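Local coordinates for putative uncharacterized protein (Wolbachia pipientis, PDB 3F4S), which is a DsbA-like thiol-disulfide oxidoreductase with a thioredoxin fold that probably introduces disulfide bonds into substrate proteins through a CxxC active site, at residues L26-P29 and N30-L33; K64-K68 and Y69-G73; N113-S117 and W118-N122. The protein carries 1 engineered substitution. All coordinates share one frame; numbering follows the deposited sequence. Where two conformers were deposited one is given.

Interaction 1 (L26-P29 and N30-L33); sequences LPLP and NDKL
D31 OD2 is gripped by two donors: the backbone N of L28 donates to it across the turn, and R80 of strand 75-81 forms a salt bridge with the same oxygen. The bond from L28 N to D31 OD2 is 2.8 Å and nearly straight at 168°. It reaches the oxygen on its anti side, 30° out of the carboxylate plane. The side chains of L28 and D31 meet at a slant, with L28 CB 3.4 Å from D31 OD2 and L28 CG a little farther off. The chain reverses here in a type I beta turn from L28 to D31, P29 and N30 filling its two middle positions. The closing bond runs from D31 N to L28 O at 3.0 Å, and the donor stands well above the carbonyl plane. Thus backbone and side chain of D31 both hold L28, one through its O and the other through its N. Chi1 of D31, -91°, lies away from a staggered value and swings the carboxylate back over the start of the turn. A water sits against the loop, donating to D31 O at 2.8 Å and to P29 O at 3.2 Å. P29 and N30 form the exposed corner. On the inner side P27, D31 and L33 all touch I78 of strand 75-81, laying the loop between helix 21-24 and strand 33-34 along the sheet of the thioredoxin fold. With R80 and a peptide N-H sharing one oxygen, D31 probably stays ionised, and its carboxylate ties the turn to the strand beside it.

Interaction 2 (K64-K68 and Y69-G73); sequences KIKEK and YIDTG
K66 meets D71 five residues on, near the end of helix 62-70, where G73, with positive phi, is the first residue to leave helical angles and marks a Schellman motif. The bond from G73 N to I70 O belongs to the type I turn I70-G73. The K66 side chain runs out along this end. CB lies 4.1 Å from I70 CD1; CG, CD and CE all run past D71 OD1, CD the farthest of the three; and NZ completes a 2.9 Å salt bridge to D71 OD1. Three extended torsions carry the chain outward before chi4, -72°, bends the ammonium onto the carboxylate. The syn lone pair of OD1 is used, while a water accepting from K66 NZ donates to D71 OD2, closing a ring through the second oxygen. K66 O also takes I70 N and D71 N; the D71 N bond makes a wider pi-type turn and is almost straight at 177°, whereas Y69 N to I65 O is an ordinary helical bond. On another side of the helix K68 lies alongside the Y69 ring, both pointing the same way. K68 CG stands over one face, 3.9 Å from the centroid and 14° off the normal, in a CH-pi contact, and CE passes close to the hydroxyl. That hydroxyl bonds D207. The helix end thus packs on strand 75-81, through I65 and I70 on M75, and on helix 199-216. At the exposed tip, T72 OG1 donates to K68 O at 2.6 Å from above the carbonyl plane, and T72 CG2 sits 3.5 Å from E67 O.

Interaction 3 (N113-S117 and W118-N122); sequences NSIDS and WNYYN
The Y120 ring has I115 O at its edge, close to the ring plane, with D116 O and a water near the same edge. Its hydroxyl donates to I115 O at 2.7 Å, coming from above the carbonyl plane, 41° out of it, and the side chains of I115 and Y120 cross at about a right angle. The same OH also lies 3.4 Å from I115 CG1; chi1 of -170° sends this branch away from its backbone N and beside the carbonyl carbon, near the hydroxyl. The W118 indole meets I115 obliquely: CD1 is 3.3 Å from I115 O, and 4.3 Å from I115 CG1 in an apolar contact. R87 forms a cation-pi pair with this indole, and L128 and L129 of helix 127-135 pack against it. These residues belong to the connection between helices 101-113 and 127-135, in the helical part of this DsbA-like protein; a short 3-10 segment running to S117 follows helix 101-113, with S117 N bonded to S114 O. I115 touches S55 and R59 of helix 52-60, at whose start the CxxC cysteines C51 and C54 form a disulfide. Farther along the chain, N119 OD1 accepts from Y121 N in an Asx turn and from N122 N in the wider Asx motif, each at 3.0 Å. Both donors approach from one face of the amide, N122 N much the more steeply. N119 ND2 donates to D125 OD2.

All three contacts are local, each within one continuous run of chain, and none touches another. Interactions 1 and 2 both meet strand 75-81; interaction 1 leads into strand 33-34, on which interaction 2 also packs through L34, and their nearest atoms are about 7 Å apart. Interaction 1 is a surface turn held mostly by polar bonds, whereas interaction 2 has one side buried against strand and helix and another with charged groups at the exposed helix end. Interaction 3 lies with the helices, its centre about 30 Å from that of interaction 1 and on the opposite side of the chain's centre. There buried I115 meets both the buried W118 indole and an exposed tyrosine, through one hydroxyl and apolar contact and not a salt bridge.

Interaction 1 (L26-P29 and N30-L33)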
ATOM      1  N   LEU A  26     -10.849  -6.228   5.005  0.50 34.56           N
ATOM      2  CA  LEU A  26     -11.262  -5.234   5.984  0.50 34.46           C
ATOM      3  C   LEU A  26     -10.018  -4.759   6.720  0.50 33.49           C
ATOM      4  O   LEU A  26      -8.972  -5.402   6.645  0.50 32.94           O
ATOM      5  CB  LEU A  26     -12.287  -5.816   6.960  0.50 35.26           C
ATOM      6  CG  LEU A  26     -11.962  -7.140   7.656  0.50 36.62           C
ATOM      7  CD1 LEU A  26     -10.917  -6.951   8.741  0.50 37.30           C
ATOM      8  CD2 LEU A  26     -13.225  -7.763   8.242  0.50 37.03           C
ATOM      9  N   PRO A  27     -10.120  -3.626   7.425  1.00 33.24           N
ATOM     10  CA  PRO A  27      -8.968  -3.139   8.185  1.00 34.46           C
ATOM     11  C   PRO A  27      -8.572  -4.133   9.273  1.00 36.48           C
ATOM     12  O   PRO A  27      -9.385  -4.477  10.135  1.00 36.49           O
ATOM     13  CB  PRO A  27      -9.482  -1.834   8.795  1.00 33.61           C
ATOM     14  CG  PRO A  27     -10.595  -1.412   7.890  1.00 32.72           C
ATOM     15  CD  PRO A  27     -11.253  -2.688   7.478  1.00 32.90           C
ATOM     16  N   LEU A  28      -7.329  -4.600   9.214  1.00 38.22           N
ATOM     17  CA  LEU A  28      -6.817  -5.570  10.176  1.00 37.65           C
ATOM     18  C   LEU A  28      -6.061  -4.867  11.303  1.00 39.33           C
ATOM     19  O   LEU A  28      -5.622  -3.729  11.142  1.00 39.46           O
ATOM     20  CB  LEU A  28      -5.915  -6.585   9.473  1.00 37.62           C
ATOM     21  CG  LEU A  28      -6.572  -7.378   8.339  1.00 37.60           C
ATOM     22  CD1 LEU A  28      -5.530  -8.121   7.526  1.00 36.78           C
ATOM     23  CD2 LEU A  28      -7.619  -8.345   8.869  1.00 37.96           C
ATOM     24  N   PRO A  29      -5.916  -5.540  12.454  1.00 39.96           N
ATOM     25  CA  PRO A  29      -5.255  -4.913  13.606  1.00 41.45           C
ATOM     26  C   PRO A  29      -3.857  -4.383  13.288  1.00 41.40           C
ATOM     27  O   PRO A  29      -3.488  -3.325  13.800  1.00 43.52           O
ATOM     28  CB  PRO A  29      -5.185  -6.049  14.633  1.00 41.48           C
ATOM     29  CG  PRO A  29      -6.329  -6.927  14.285  1.00 40.96           C
ATOM     30  CD  PRO A  29      -6.455  -6.872  12.786  1.00 39.39           C
ATOM     31  N   ASN A  30      -3.100  -5.091  12.452  1.00 39.85           N
ATOM     32  CA  ASN A  30      -1.737  -4.679  12.128  1.00 39.24           C
ATOM     33  C   ASN A  30      -1.607  -3.812  10.868  1.00 37.12           C
ATOM     34  O   ASN A  30      -0.504  -3.426  10.487  1.00 36.77           O
ATOM     35  CB  ASN A  30      -0.815  -5.899  12.022  1.00 39.97           C
ATOM     36  CG  ASN A  30      -0.458  -6.487  13.381  0.50 41.69           C
ATOM     37  OD1 ASN A  30      -0.833  -5.953  14.425  0.50 41.18           O
ATOM     38  ND2 ASN A  30       0.279  -7.593  13.369  0.50 43.22           N
ATOM     39  N   ASP A  31      -2.728  -3.504  10.222  1.00 35.08           N
ATOM     40  CA  ASP A  31      -2.688  -2.657   9.034  1.00 33.92           C
ATOM     41  C   ASP A  31      -2.184  -1.265   9.388  1.00 32.91           C
ATOM     42  O   ASP A  31      -2.446  -0.749  10.476  1.00 33.88           O
ATOM     43  CB  ASP A  31      -4.073  -2.541   8.390  1.00 33.66           C
ATOM     44  CG  ASP A  31      -4.329  -3.605   7.340  1.00 31.98           C
ATOM     45  OD1 ASP A  31      -3.384  -3.999   6.620  1.00 31.02           O
ATOM     46  OD2 ASP A  31      -5.494  -4.031   7.215  1.00 32.49           O
ATOM     47  N   LYS A  32      -1.448  -0.666   8.465  1.00 31.75           N
ATOM     48  CA  LYS A  32      -1.094   0.735   8.564  1.00 31.98           C
ATOM     49  C   LYS A  32      -2.148   1.513   7.786  1.00 31.20           C
ATOM     50  O   LYS A  32      -2.395   1.229   6.613  1.00 29.75           O
ATOM     51  CB  LYS A  32       0.296   0.970   7.976  1.00 35.89           C
ATOM     52  CG  LYS A  32       1.382   0.123   8.614  1.00 38.43           C
ATOM     53  CD  LYS A  32       1.618   0.509  10.065  1.00 40.88           C
ATOM     54  CE  LYS A  32       2.126   1.940  10.192  1.00 43.29           C
ATOM     55  NZ  LYS A  32       2.500   2.270  11.601  1.00 44.30           N
ATOM     56  N   LEU A  33      -2.779   2.480   8.446  1.00 31.61           N
ATOM     57  CA  LEU A  33      -3.901   3.207   7.861  1.00 32.57           C
ATOM     58  C   LEU A  33      -3.517   4.612   7.417  1.00 33.31           C
ATOM     59  O   LEU A  33      -2.646   5.246   8.012  1.00 35.58           O
ATOM     60  CB  LEU A  33      -5.054   3.291   8.863  1.00 33.99           C
ATOM     61  CG  LEU A  33      -5.436   1.982   9.550  1.00 34.67           C
ATOM     62  CD1 LEU A  33      -6.633   2.199  10.468  1.00 36.31           C
ATOM     63  CD2 LEU A  33      -5.720   0.890   8.542  1.00 35.17           C
TER
HETATM   64  O   HOH W   1      -4.516  -0.606  12.399  1.00 59.17           O

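Interaction 2 (K64-K68 and Y69-G73)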
ATOM      1  N   LYS A  64      -3.299  12.729  -6.502  1.00 23.64           N
ATOM      2  CA  LYS A  64      -4.614  13.331  -6.733  1.00 27.71           C
ATOM      3  C   LYS A  64      -5.713  12.538  -6.032  1.00 27.17           C
ATOM      4  O   LYS A  64      -6.691  13.109  -5.549  1.00 28.27           O
ATOM      5  CB  LYS A  64      -4.914  13.445  -8.233  1.00 29.54           C
ATOM      6  CG  LYS A  64      -4.197  14.596  -8.937  1.00 32.76           C
ATOM      7  N   ILE A  65      -5.558  11.216  -5.986  1.00 23.89           N
ATOM      8  CA  ILE A  65      -6.484  10.381  -5.233  1.00 23.83           C
ATOM      9  C   ILE A  65      -6.436  10.756  -3.749  1.00 25.36           C
ATOM     10  O   ILE A  65      -7.473  10.898  -3.092  1.00 24.96           O
ATOM     11  CB  ILE A  65      -6.177   8.872  -5.418  1.00 23.67           C
ATOM     12  CG1 ILE A  65      -6.489   8.432  -6.853  1.00 23.46           C
ATOM     13  CG2 ILE A  65      -6.963   8.039  -4.415  1.00 25.64           C
ATOM     14  CD1 ILE A  65      -6.146   6.991  -7.138  1.00 24.45           C
ATOM     15  N   LYS A  66      -5.230  10.929  -3.222  1.00 25.86           N
ATOM     16  CA  LYS A  66      -5.064  11.282  -1.818  1.00 27.57           C
ATOM     17  C   LYS A  66      -5.681  12.645  -1.507  1.00 29.34           C
ATOM     18  O   LYS A  66      -6.381  12.804  -0.505  1.00 31.22           O
ATOM     19  CB  LYS A  66      -3.585  11.260  -1.426  1.00 28.01           C
ATOM     20  CG  LYS A  66      -3.339  11.585   0.040  1.00 28.28           C
ATOM     21  CD  LYS A  66      -1.859  11.528   0.381  1.00 28.31           C
ATOM     22  CE  LYS A  66      -1.619  11.748   1.871  1.00 30.26           C
ATOM     23  NZ  LYS A  66      -1.850  13.162   2.294  1.00 32.10           N
ATOM     24  N   GLU A  67      -5.424  13.624  -2.369  1.00 28.72           N
ATOM     25  CA  GLU A  67      -5.973  14.966  -2.167  1.00 29.55           C
ATOM     26  C   GLU A  67      -7.496  14.971  -2.254  1.00 30.03           C
ATOM     27  O   GLU A  67      -8.169  15.621  -1.458  1.00 29.57           O
ATOM     28  CB  GLU A  67      -5.393  15.963  -3.180  0.50 30.70           C
ATOM     29  CG  GLU A  67      -5.958  17.375  -3.033  0.50 32.29           C
ATOM     30  CD  GLU A  67      -5.565  18.300  -4.172  0.50 35.78           C
ATOM     31  OE1 GLU A  67      -4.895  17.837  -5.115  0.50 36.36           O
ATOM     32  OE2 GLU A  67      -5.933  19.495  -4.126  0.50 39.54           O
ATOM     33  N   LYS A  68      -8.034  14.241  -3.222  1.00 30.33           N
ATOM     34  CA  LYS A  68      -9.471  14.240  -3.474  1.00 31.88           C
ATOM     35  C   LYS A  68     -10.281  13.413  -2.469  1.00 30.02           C
ATOM     36  O   LYS A  68     -11.395  13.796  -2.098  1.00 31.38           O
ATOM     37  CB  LYS A  68      -9.733  13.742  -4.899  1.00 33.36           C
ATOM     38  CG  LYS A  68     -11.117  14.034  -5.447  1.00 35.96           C
ATOM     39  CD  LYS A  68     -11.207  13.590  -6.902  0.50 36.18           C
ATOM     40  CE  LYS A  68     -12.587  13.824  -7.491  0.50 36.55           C
ATOM     41  NZ  LYS A  68     -12.864  15.267  -7.716  0.50 38.44           N
ATOM     42  N   TYR A  69      -9.726  12.291  -2.019  1.00 27.90           N
ATOM     43  CA  TYR A  69     -10.520  11.309  -1.280  1.00 27.32           C
ATOM     44  C   TYR A  69     -10.033  10.964   0.126  1.00 28.97           C
ATOM     45  O   TYR A  69     -10.836  10.622   0.990  1.00 29.77           O
ATOM     46  CB  TYR A  69     -10.653  10.013  -2.092  1.00 27.88           C
ATOM     47  CG  TYR A  69     -11.371  10.201  -3.400  1.00 30.19           C
ATOM     48  CD1 TYR A  69     -12.727  10.501  -3.435  1.00 29.79           C
ATOM     49  CD2 TYR A  69     -10.694  10.081  -4.605  1.00 31.85           C
ATOM     50  CE1 TYR A  69     -13.389  10.668  -4.636  1.00 31.33           C
ATOM     51  CE2 TYR A  69     -11.342  10.253  -5.805  1.00 32.20           C
ATOM     52  CZ  TYR A  69     -12.686  10.547  -5.816  1.00 32.39           C
ATOM     53  OH  TYR A  69     -13.323  10.716  -7.020  1.00 33.85           O
ATOM     54  N   ILE A  70      -8.728  11.028   0.353  1.00 29.44           N
ATOM     55  CA  ILE A  70      -8.176  10.615   1.641  1.00 30.50           C
ATOM     56  C   ILE A  70      -8.066  11.794   2.611  1.00 33.31           C
ATOM     57  O   ILE A  70      -8.503  11.719   3.766  1.00 34.56           O
ATOM     58  CB  ILE A  70      -6.801   9.924   1.461  1.00 30.97           C
ATOM     59  CG1 ILE A  70      -6.924   8.744   0.489  1.00 28.61           C
ATOM     60  CG2 ILE A  70      -6.252   9.477   2.809  1.00 32.15           C
ATOM     61  CD1 ILE A  70      -5.597   8.094   0.108  1.00 28.33           C
ATOM     62  N   ASP A  71      -7.488  12.884   2.125  1.00 34.04           N
ATOM     63  CA  ASP A  71      -7.361  14.104   2.906  1.00 34.10           C
ATOM     64  C   ASP A  71      -8.739  14.674   3.252  1.00 36.07           C
ATOM     65  O   ASP A  71      -8.904  15.384   4.244  1.00 37.77           O
ATOM     66  CB  ASP A  71      -6.561  15.143   2.118  1.00 33.56           C
ATOM     67  CG  ASP A  71      -5.123  14.727   1.894  1.00 35.32           C
ATOM     68  OD1 ASP A  71      -4.681  13.733   2.510  1.00 35.07           O
ATOM     69  OD2 ASP A  71      -4.434  15.401   1.101  1.00 36.34           O
ATOM     70  N   THR A  72      -9.729  14.353   2.425  1.00 36.88           N
ATOM     71  CA  THR A  72     -11.073  14.900   2.573  1.00 36.60           C
ATOM     72  C   THR A  72     -11.973  14.042   3.462  1.00 36.08           C
ATOM     73  O   THR A  72     -13.117  14.413   3.733  1.00 37.58           O
ATOM     74  CB  THR A  72     -11.749  15.033   1.208  1.00 36.77           C
ATOM     75  OG1 THR A  72     -11.637  13.783   0.516  1.00 36.28           O
ATOM     76  CG2 THR A  72     -11.084  16.131   0.382  1.00 36.52           C
ATOM     77  N   GLY A  73     -11.466  12.890   3.895  1.00 35.08           N
ATOM     78  CA  GLY A  73     -12.213  12.005   4.775  1.00 34.12           C
ATOM     79  C   GLY A  73     -13.198  11.082   4.068  1.00 32.20           C
ATOM     80  O   GLY A  73     -14.010  10.419   4.711  1.00 33.68           O
TER
HETATM   81  O   HOH W   2      -2.026  15.219   0.017  1.00 41.14           O

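Interaction 3 (N113-S117 and W118-N122)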
ATOM      1  N   ASN A 113       9.158   6.792  -5.621  0.50 15.23           N
ATOM      2  CA  ASN A 113       9.678   7.949  -6.344  0.50 16.12           C
ATOM      3  C   ASN A 113      11.102   7.760  -6.836  0.50 14.84           C
ATOM      4  O   ASN A 113      11.511   8.368  -7.820  0.50 15.57           O
ATOM      5  CB  ASN A 113       9.633   9.198  -5.459  0.50 16.84           C
ATOM      6  CG  ASN A 113       8.269   9.840  -5.431  0.50 21.82           C
ATOM      7  OD1 ASN A 113       7.422   9.554  -6.274  0.50 25.90           O
ATOM      8  ND2 ASN A 113       8.050  10.717  -4.459  0.50 21.35           N
ATOM      9  N   SER A 114      11.861   6.922  -6.142  0.70 13.86           N
ATOM     10  CA  SER A 114      13.288   6.809  -6.419  0.70 15.63           C
ATOM     11  C   SER A 114      13.642   5.553  -7.217  0.70 14.91           C
ATOM     12  O   SER A 114      14.807   5.163  -7.289  0.70 15.87           O
ATOM     13  CB  SER A 114      14.074   6.855  -5.110  0.70 18.09           C
ATOM     14  OG  SER A 114      13.817   8.067  -4.419  0.70 19.58           O
ATOM     15  N   ILE A 115      12.642   4.940  -7.838  1.00 14.64           N
ATOM     16  CA  ILE A 115      12.837   3.656  -8.511  1.00 15.68           C
ATOM     17  C   ILE A 115      14.033   3.634  -9.484  1.00 14.93           C
ATOM     18  O   ILE A 115      14.738   2.624  -9.568  1.00 14.99           O
ATOM     19  CB  ILE A 115      11.539   3.184  -9.224  1.00 16.00           C
ATOM     20  CG1 ILE A 115      11.677   1.737  -9.716  1.00 15.21           C
ATOM     21  CG2 ILE A 115      11.177   4.117 -10.366  1.00 15.74           C
ATOM     22  CD1 ILE A 115      10.368   1.136 -10.167  1.00 17.24           C
ATOM     23  N   ASP A 116      14.272   4.735 -10.201  1.00 15.97           N
ATOM     24  CA  ASP A 116      15.400   4.802 -11.148  1.00 14.77           C
ATOM     25  C   ASP A 116      16.767   4.705 -10.463  1.00 15.08           C
ATOM     26  O   ASP A 116      17.795   4.552 -11.136  1.00 18.05           O
ATOM     27  CB  ASP A 116      15.385   6.100 -11.967  1.00 16.70           C
ATOM     28  CG  ASP A 116      14.242   6.174 -12.970  1.00 19.00           C
ATOM     29  OD1 ASP A 116      13.386   5.266 -13.027  1.00 18.27           O
ATOM     30  OD2 ASP A 116      14.201   7.184 -13.702  1.00 24.52           O
ATOM     31  N   SER A 117      16.788   4.819  -9.138  1.00 15.17           N
ATOM     32  CA  SER A 117      18.053   4.927  -8.417  1.00 16.79           C
ATOM     33  C   SER A 117      18.567   3.635  -7.779  1.00 17.27           C
ATOM     34  O   SER A 117      19.647   3.633  -7.187  1.00 17.24           O
ATOM     35  CB  SER A 117      17.980   6.028  -7.358  1.00 16.99           C
ATOM     36  OG  SER A 117      17.848   7.301  -7.953  1.00 20.40           O
ATOM     37  N   TRP A 118      17.800   2.548  -7.870  1.00 16.62           N
ATOM     38  CA  TRP A 118      18.318   1.255  -7.444  1.00 14.86           C
ATOM     39  C   TRP A 118      19.542   0.905  -8.288  1.00 16.31           C
ATOM     40  O   TRP A 118      19.762   1.482  -9.363  1.00 17.16           O
ATOM     41  CB  TRP A 118      17.271   0.153  -7.635  1.00 14.34           C
ATOM     42  CG  TRP A 118      16.108   0.209  -6.713  1.00 13.78           C
ATOM     43  CD1 TRP A 118      14.809   0.504  -7.046  1.00 17.26           C
ATOM     44  CD2 TRP A 118      16.108  -0.077  -5.310  1.00 14.22           C
ATOM     45  NE1 TRP A 118      14.013   0.441  -5.933  1.00 16.17           N
ATOM     46  CE2 TRP A 118      14.779   0.078  -4.854  1.00 14.82           C
ATOM     47  CE3 TRP A 118      17.102  -0.433  -4.392  1.00 15.76           C
ATOM     48  CZ2 TRP A 118      14.416  -0.118  -3.519  1.00 15.97           C
ATOM     49  CZ3 TRP A 118      16.737  -0.629  -3.060  1.00 17.29           C
ATOM     50  CH2 TRP A 118      15.404  -0.475  -2.640  1.00 16.44           C
ATOM     51  N   ASN A 119      20.328  -0.050  -7.808  1.00 15.65           N
ATOM     52  CA  ASN A 119      21.418  -0.625  -8.589  1.00 16.03           C
ATOM     53  C   ASN A 119      20.883  -1.836  -9.342  1.00 18.07           C
ATOM     54  O   ASN A 119      20.615  -2.880  -8.740  1.00 18.25           O
ATOM     55  CB  ASN A 119      22.573  -1.032  -7.665  1.00 17.34           C
ATOM     56  CG  ASN A 119      23.815  -1.476  -8.423  1.00 18.51           C
ATOM     57  OD1 ASN A 119      23.745  -1.900  -9.578  1.00 19.06           O
ATOM     58  ND2 ASN A 119      24.965  -1.374  -7.768  1.00 18.20           N
ATOM     59  N   TYR A 120      20.704  -1.699 -10.653  1.00 16.53           N
ATOM     60  CA  TYR A 120      20.099  -2.776 -11.442  1.00 17.27           C
ATOM     61  C   TYR A 120      21.082  -3.881 -11.836  1.00 17.30           C
ATOM     62  O   TYR A 120      20.703  -4.893 -12.437  1.00 17.91           O
ATOM     63  CB  TYR A 120      19.325  -2.196 -12.642  1.00 17.34           C
ATOM     64  CG  TYR A 120      18.055  -1.539 -12.157  1.00 15.43           C
ATOM     65  CD1 TYR A 120      16.893  -2.287 -11.987  1.00 14.79           C
ATOM     66  CD2 TYR A 120      18.031  -0.194 -11.803  1.00 15.77           C
ATOM     67  CE1 TYR A 120      15.726  -1.706 -11.503  1.00 15.06           C
ATOM     68  CE2 TYR A 120      16.875   0.393 -11.308  1.00 16.82           C
ATOM     69  CZ  TYR A 120      15.722  -0.368 -11.172  1.00 15.18           C
ATOM     70  OH  TYR A 120      14.561   0.194 -10.686  1.00 15.87           O
ATOM     71  N   TYR A 121      22.344  -3.703 -11.465  1.00 17.29           N
ATOM     72  CA  TYR A 121      23.339  -4.738 -11.704  1.00 18.81           C
ATOM     73  C   TYR A 121      23.586  -5.562 -10.441  1.00 19.99           C
ATOM     74  O   TYR A 121      23.520  -6.796 -10.468  1.00 22.58           O
ATOM     75  CB  TYR A 121      24.630  -4.115 -12.213  1.00 19.19           C
ATOM     76  CG  TYR A 121      25.743  -5.101 -12.428  1.00 21.90           C
ATOM     77  CD1 TYR A 121      25.674  -6.040 -13.445  1.00 23.97           C
ATOM     78  CD2 TYR A 121      26.871  -5.087 -11.620  1.00 26.36           C
ATOM     79  CE1 TYR A 121      26.701  -6.944 -13.652  1.00 29.03           C
ATOM     80  CE2 TYR A 121      27.904  -5.985 -11.822  1.00 29.28           C
ATOM     81  CZ  TYR A 121      27.810  -6.915 -12.837  1.00 31.30           C
ATOM     82  OH  TYR A 121      28.830  -7.814 -13.048  1.00 37.32           O
ATOM     83  N   ASN A 122      23.882  -4.881  -9.339  1.00 17.57           N
ATOM     84  CA  ASN A 122      24.011  -5.555  -8.052  1.00 16.98           C
ATOM     85  C   ASN A 122      22.692  -5.411  -7.309  1.00 17.55           C
ATOM     86  O   ASN A 122      22.445  -4.393  -6.659  1.00 17.18           O
ATOM     87  CB  ASN A 122      25.141  -4.950  -7.222  1.00 19.23           C
ATOM     88  CG  ASN A 122      25.309  -5.639  -5.871  1.00 23.66           C
ATOM     89  OD1 ASN A 122      24.593  -6.598  -5.546  1.00 24.31           O
ATOM     90  ND2 ASN A 122      26.267  -5.158  -5.079  1.00 28.59           N
TER
HETATM   91  O   HOH W   3      19.892   3.011 -11.903  1.00 29.10           O